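Local coordinates for ADP-ribosylation factor-binding protein GGA1 (Saccharomyces cerevisiae, PDB 5CN2) that may help regulate membrane traffic through the trans-Golgi network, this chain being the gamma-adaptin ear (GAE) domain of the ARF-binding adaptor, at residues Q11-N16 / I23-T28; I39-I44 / I82-S87. All blocks are in the same frame, centred on the assembly; numbering follows the deposited sequence.

In the fold
From the N terminus, strand 13-17 turns back after a few residues into strand 21-29, and contact 1 (11-16 with 23-28) closes this tight hairpin. The next strand, 34-43, lies beside strand 21-29. Contact 2 (39-44 with 82-87) then closes a much longer excursion, 37 residues between its segments, which takes in strands 52-56 and 63-66. The two contacts come in series along the chain, without nesting or crossing, yet they belong to one antiparallel sheet: strands 21-29 and 34-43 are neighbours, with Asp-24 O 2.8 Å from Phe-40 N. Together they join the edge strand 13-17, through the middle of the sheet, to strand 78-89.

Contact 1. Residues Q11-N16 / I23-T28; sequences QRHILN and IDYELT
One face of the Tyr-25 ring is met by His-13 CB, which sits toward the rim, 3.6 Å from Tyr-25 CZ, in a CH-pi contact; Leu-15 N lies at the ring's edge. The His-13 ring turns an edge to Tyr-25 O, and the two ring planes are 35° apart. The guanidinium of Arg-12 has acids at its edge: NH1 makes a salt bridge to Asp-24 OD1 (2.9 Å), approaching from above the carboxylate plane, while Glu-26 OE2 is a long 3.9 Å from Arg-12 NE. The bend at chi2 (-75°) places Arg-12 CD 4.0 Å from Asp-24 OD1. Asp-80 binds Arg-12 NH2, and Arg-22 pairs with Asp-24 OD2. An alanine in place of Arg-12 would probably leave Asp-24 without its NH1 partner and Asp-80 without its NH2 partner, their negative charges less well balanced. Branched, apolar Leu-15 suits the buried face, its CD2 3.7 Å from Ile-23 CG2. His-13 and Tyr-25 exchange two backbone hydrogen bonds; farther on, Ile-23 O accepts from both Leu-15 N (3.0 Å) and Asn-16 N (3.1 Å). That doubled acceptor marks a classic beta bulge in the antiparallel hairpin of this adaptin-ear, immunoglobulin-like fold.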
loop_
_atom_site.group_PDB
_atom_site.type_symbol
_atom_site.label_atom_id
_atom_site.label_comp_id
_atom_site.label_asym_id
_atom_site.label_seq_id
_atom_site.Cartn_x
_atom_site.Cartn_y
_atom_site.Cartn_z
ATOM N N GLN A 11 -0.839 12.289 8.608
ATOM C CA GLN A 11 0.347 11.522 8.122
ATOM C C GLN A 11 -0.061 10.149 7.582
ATOM O O GLN A 11 0.078 9.906 6.388
ATOM C CB GLN A 11 1.452 11.415 9.199
ATOM C CG GLN A 11 2.330 12.662 9.283
ATOM C CD GLN A 11 3.750 12.391 9.760
ATOM O OE1 GLN A 11 4.191 12.940 10.772
ATOM N NE2 GLN A 11 4.478 11.563 9.023
ATOM N N ARG A 12 -0.571 9.269 8.449
ATOM C CA ARG A 12 -0.978 7.917 8.048
ATOM C C ARG A 12 -2.391 7.879 7.531
ATOM O O ARG A 12 -3.328 8.049 8.303
ATOM C CB ARG A 12 -0.894 6.944 9.208
ATOM C CG ARG A 12 0.511 6.585 9.578
ATOM C CD ARG A 12 1.138 5.630 8.583
ATOM N NE ARG A 12 2.400 5.231 9.167
ATOM C CZ ARG A 12 2.660 4.057 9.718
ATOM N NH1 ARG A 12 1.766 3.074 9.715
ATOM N NH2 ARG A 12 3.863 3.858 10.242
ATOM N N HIS A 13 -2.525 7.642 6.226
ATOM C CA HIS A 13 -3.789 7.533 5.561
ATOM C C HIS A 13 -4.071 6.037 5.416
ATOM O O HIS A 13 -3.152 5.242 5.287
ATOM C CB HIS A 13 -3.711 8.215 4.188
ATOM C CG HIS A 13 -3.145 9.610 4.231
ATOM N ND1 HIS A 13 -3.937 10.736 4.354
ATOM C CD2 HIS A 13 -1.868 10.060 4.148
ATOM C CE1 HIS A 13 -3.172 11.813 4.360
ATOM N NE2 HIS A 13 -1.913 11.432 4.229
ATOM N N ILE A 14 -5.341 5.657 5.452
ATOM C CA ILE A 14 -5.715 4.255 5.455
ATOM C C ILE A 14 -6.094 3.875 4.053
ATOM O O ILE A 14 -7.004 4.452 3.480
ATOM C CB ILE A 14 -6.887 3.974 6.420
ATOM C CG1 ILE A 14 -6.442 4.283 7.864
ATOM C CG2 ILE A 14 -7.336 2.521 6.316
ATOM C CD1 ILE A 14 -7.491 4.027 8.930
ATOM N N LEU A 15 -5.371 2.910 3.497
ATOM C CA LEU A 15 -5.696 2.355 2.193
ATOM C C LEU A 15 -6.790 1.308 2.367
ATOM O O LEU A 15 -7.751 1.249 1.609
ATOM C CB LEU A 15 -4.456 1.696 1.573
ATOM C CG LEU A 15 -4.587 1.318 0.093
ATOM C CD1 LEU A 15 -4.437 2.569 -0.746
ATOM C CD2 LEU A 15 -3.544 0.294 -0.338
ATOM N N ASN A 16 -6.631 0.469 3.372
ATOM C CA ASN A 16 -7.601 -0.589 3.595
ATOM C C ASN A 16 -7.518 -1.160 5.008
ATOM O O ASN A 16 -6.435 -1.286 5.593
ATOM C CB ASN A 16 -7.404 -1.715 2.584
ATOM C CG ASN A 16 -8.605 -2.630 2.508
ATOM O OD1 ASN A 16 -8.516 -3.828 2.770
ATOM N ND2 ASN A 16 -9.742 -2.060 2.191
ATOM N N ILE A 23 -3.680 -1.791 5.952
ATOM C CA ILE A 23 -2.690 -1.215 5.062
ATOM C C ILE A 23 -2.900 0.253 5.199
ATOM O O ILE A 23 -3.974 0.729 4.945
ATOM C CB ILE A 23 -2.922 -1.602 3.577
ATOM C CG1 ILE A 23 -2.985 -3.116 3.405
ATOM C CG2 ILE A 23 -1.834 -1.032 2.697
ATOM C CD1 ILE A 23 -3.414 -3.571 2.025
ATOM N N ASP A 24 -1.870 0.976 5.605
ATOM C CA ASP A 24 -1.923 2.431 5.612
ATOM C C ASP A 24 -0.605 2.978 5.098
ATOM O O ASP A 24 0.327 2.197 4.763
ATOM C CB ASP A 24 -2.275 2.980 7.011
ATOM C CG ASP A 24 -1.394 2.447 8.113
ATOM O OD1 ASP A 24 -0.260 1.998 7.865
ATOM O OD2 ASP A 24 -1.859 2.470 9.259
ATOM N N TYR A 25 -0.515 4.307 4.997
ATOM C CA TYR A 25 0.641 4.896 4.301
ATOM C C TYR A 25 0.864 6.362 4.547
ATOM O O TYR A 25 -0.073 7.097 4.834
ATOM C CB TYR A 25 0.516 4.661 2.781
ATOM C CG TYR A 25 -0.663 5.334 2.168
ATOM C CD1 TYR A 25 -1.913 4.765 2.225
ATOM C CD2 TYR A 25 -0.526 6.572 1.526
ATOM C CE1 TYR A 25 -3.004 5.398 1.657
ATOM C CE2 TYR A 25 -1.595 7.201 0.957
ATOM C CZ TYR A 25 -2.831 6.623 1.027
ATOM O OH TYR A 25 -3.907 7.274 0.472
ATOM N N GLU A 26 2.128 6.767 4.431
ATOM C CA GLU A 26 2.521 8.161 4.407
ATOM C C GLU A 26 2.637 8.593 2.955
ATOM O O GLU A 26 3.074 7.827 2.088
ATOM C CB GLU A 26 3.851 8.347 5.137
ATOM C CG GLU A 26 3.726 8.066 6.629
ATOM C CD GLU A 26 5.042 7.982 7.371
ATOM O OE1 GLU A 26 6.101 7.724 6.766
ATOM O OE2 GLU A 26 4.996 8.145 8.603
ATOM N N LEU A 27 2.228 9.818 2.677
ATOM C CA LEU A 27 2.270 10.336 1.321
ATOM C C LEU A 27 2.892 11.712 1.344
ATOM O O LEU A 27 2.305 12.632 1.896
ATOM C CB LEU A 27 0.867 10.411 0.742
ATOM C CG LEU A 27 0.772 11.018 -0.656
ATOM C CD1 LEU A 27 1.374 10.101 -1.691
ATOM C CD2 LEU A 27 -0.684 11.291 -0.983
ATOM N N THR A 28 4.078 11.838 0.753
ATOM C CA THR A 28 4.794 13.101 0.725
ATOM C C THR A 28 5.083 13.542 -0.701
ATOM O O THR A 28 5.199 12.733 -1.617
ATOM C CB THR A 28 6.132 12.981 1.442
ATOM O OG1 THR A 28 6.747 11.753 1.057
ATOM C CG2 THR A 28 5.927 12.983 2.926
#

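Contact 2. Residues I39-I44 / I82-S87; sequences IFYSNI and IKQIAS
Tyr-41 and Ile-82 meet where the tyrosine CD2 comes 3.5 Å from Ile-82 CG2, the branched aliphatic chain crossing the aromatic one obliquely. With CG anti to its carbonyl carbon (chi1 -50°), the tyrosine ring leans so that CD2 also lies 3.4 Å from Ile-82 O. The ring edge of Tyr-41 reaches Gln-84 CB, and its OH comes close to the amide end of Gln-84. Tyrosine suits this place because a largely apolar ring can pack in the interior while its hydroxyl stays near a polar amide. On the other side of the sheet, Phe-40 and Lys-83 run alongside each other in the same direction. Here Phe-40 CE1 touches Lys-83 CG at 3.8 Å, and the bend at chi3 (-97°) turns CE back to 4.0 Å from the same Phe-40 CE1. A lysine fits such an exposed spot, since its methylenes can pack against an aromatic ring while its charge remains at the surface.

The backbone sets these pairings. Ile-39 and Gln-84 exchange two hydrogen bonds, Gln-84 N to Ile-39 O measuring 2.9 Å, and Tyr-41 N donates to Ile-82 O, also at 2.9 Å. On the far side of strand 78-89, Ser-70 OG is hydrogen-bonded to Lys-83 N. Arg-12 makes a cation-pi contact with Phe-40, and the Phe-52 ring meets Tyr-41. Strand 34-43 runs between strands 21-29 and 78-89, with Ile-39 packed on Ile-23 and Gln-84 on Leu-66 of strand 63-66.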
loop_
_atom_site.group_PDB
_atom_site.type_symbol
_atom_site.label_atom_id
_atom_site.label_comp_id
_atom_site.label_asym_id
_atom_site.label_seq_id
_atom_site.Cartn_x
_atom_site.Cartn_y
_atom_site.Cartn_z
ATOM N N ILE A 39 4.382 2.619 2.422
ATOM C CA ILE A 39 3.245 1.771 2.756
ATOM C C ILE A 39 3.620 0.850 3.917
ATOM O O ILE A 39 4.738 0.335 3.983
ATOM C CB ILE A 39 2.809 0.921 1.560
ATOM C CG1 ILE A 39 2.739 1.797 0.301
ATOM C CG2 ILE A 39 1.465 0.221 1.834
ATOM C CD1 ILE A 39 2.255 1.073 -0.947
ATOM N N PHE A 40 2.681 0.662 4.835
ATOM C CA PHE A 40 2.903 -0.174 6.006
ATOM C C PHE A 40 1.770 -1.173 6.120
ATOM O O PHE A 40 0.597 -0.826 5.928
ATOM C CB PHE A 40 2.943 0.676 7.282
ATOM C CG PHE A 40 4.094 1.622 7.352
ATOM C CD1 PHE A 40 5.287 1.226 7.923
ATOM C CD2 PHE A 40 3.969 2.923 6.885
ATOM C CE1 PHE A 40 6.354 2.106 8.000
ATOM C CE2 PHE A 40 5.020 3.800 6.967
ATOM C CZ PHE A 40 6.221 3.387 7.509
ATOM N N TYR A 41 2.120 -2.393 6.487
ATOM C CA TYR A 41 1.155 -3.460 6.624
ATOM C C TYR A 41 1.116 -3.913 8.075
ATOM O O TYR A 41 2.170 -4.171 8.670
ATOM C CB TYR A 41 1.531 -4.602 5.677
ATOM C CG TYR A 41 1.791 -4.143 4.228
ATOM C CD1 TYR A 41 0.752 -4.011 3.311
ATOM C CD2 TYR A 41 3.059 -3.850 3.798
ATOM C CE1 TYR A 41 0.987 -3.608 1.998
ATOM C CE2 TYR A 41 3.306 -3.436 2.492
ATOM C CZ TYR A 41 2.262 -3.318 1.603
ATOM O OH TYR A 41 2.519 -2.913 0.322
ATOM N N SER A 42 -0.094 -3.968 8.646
ATOM C CA SER A 42 -0.275 -4.327 10.044
ATOM C C SER A 42 -1.232 -5.518 10.237
ATOM O O SER A 42 -2.357 -5.484 9.771
ATOM C CB SER A 42 -0.807 -3.129 10.821
ATOM O OG SER A 42 0.141 -2.070 10.843
ATOM N N ASN A 43 -0.785 -6.539 10.964
ATOM C CA ASN A 43 -1.620 -7.694 11.303
ATOM C C ASN A 43 -2.340 -7.319 12.579
ATOM O O ASN A 43 -1.693 -7.118 13.611
ATOM C CB ASN A 43 -0.728 -8.929 11.488
ATOM C CG ASN A 43 -1.493 -10.220 11.769
ATOM O OD1 ASN A 43 -2.690 -10.238 12.065
ATOM N ND2 ASN A 43 -0.769 -11.334 11.672
ATOM N N ILE A 44 -3.660 -7.167 12.492
ATOM C CA ILE A 44 -4.510 -6.904 13.654
ATOM C C ILE A 44 -5.313 -8.158 14.099
ATOM O O ILE A 44 -6.240 -8.046 14.898
ATOM C CB ILE A 44 -5.492 -5.733 13.384
ATOM C CG1 ILE A 44 -6.362 -6.022 12.155
ATOM C CG2 ILE A 44 -4.726 -4.432 13.205
ATOM C CD1 ILE A 44 -7.619 -5.190 12.077
ATOM N N ILE A 82 5.676 -4.953 8.009
ATOM C CA ILE A 82 6.196 -4.875 6.645
ATOM C C ILE A 82 6.056 -3.427 6.170
ATOM O O ILE A 82 5.025 -2.787 6.373
ATOM C CB ILE A 82 5.442 -5.819 5.693
ATOM C CG1 ILE A 82 5.603 -7.285 6.128
ATOM C CG2 ILE A 82 5.984 -5.699 4.273
ATOM C CD1 ILE A 82 4.698 -8.230 5.367
ATOM N N LYS A 83 7.130 -2.919 5.587
ATOM C CA LYS A 83 7.174 -1.601 4.974
ATOM C C LYS A 83 7.490 -1.788 3.475
ATOM O O LYS A 83 8.244 -2.701 3.087
ATOM C CB LYS A 83 8.277 -0.777 5.643
ATOM C CG LYS A 83 8.431 0.650 5.127
ATOM C CD LYS A 83 9.870 1.171 5.224
ATOM C CE LYS A 83 10.082 2.010 6.468
ATOM N NZ LYS A 83 11.523 2.264 6.749
ATOM N N GLN A 84 6.936 -0.917 2.640
ATOM C CA GLN A 84 7.214 -0.950 1.204
ATOM C C GLN A 84 7.137 0.418 0.566
ATOM O O GLN A 84 6.070 1.045 0.580
ATOM C CB GLN A 84 6.231 -1.871 0.488
ATOM C CG GLN A 84 6.516 -1.953 -1.010
ATOM C CD GLN A 84 5.788 -3.066 -1.727
ATOM O OE1 GLN A 84 6.326 -3.626 -2.687
ATOM N NE2 GLN A 84 4.577 -3.398 -1.281
ATOM N N ILE A 85 8.248 0.839 -0.031
ATOM C CA ILE A 85 8.386 2.158 -0.649
ATOM C C ILE A 85 7.947 2.168 -2.113
ATOM O O ILE A 85 8.272 1.266 -2.886
ATOM C CB ILE A 85 9.837 2.660 -0.642
ATOM C CG1 ILE A 85 10.470 2.530 0.742
ATOM C CG2 ILE A 85 9.900 4.112 -1.112
ATOM C CD1 ILE A 85 9.739 3.310 1.805
ATOM N N ALA A 86 7.201 3.205 -2.477
ATOM C CA ALA A 86 6.849 3.449 -3.864
ATOM C C ALA A 86 6.996 4.928 -4.190
ATOM O O ALA A 86 7.042 5.781 -3.296
ATOM C CB ALA A 86 5.423 2.997 -4.139
ATOM N N SER A 87 7.055 5.228 -5.474
ATOM C CA SER A 87 6.925 6.610 -5.895
ATOM C C SER A 87 6.005 6.740 -7.090
ATOM O O SER A 87 5.716 5.779 -7.804
ATOM C CB SER A 87 8.287 7.230 -6.152
ATOM O OG SER A 87 8.908 6.602 -7.230
#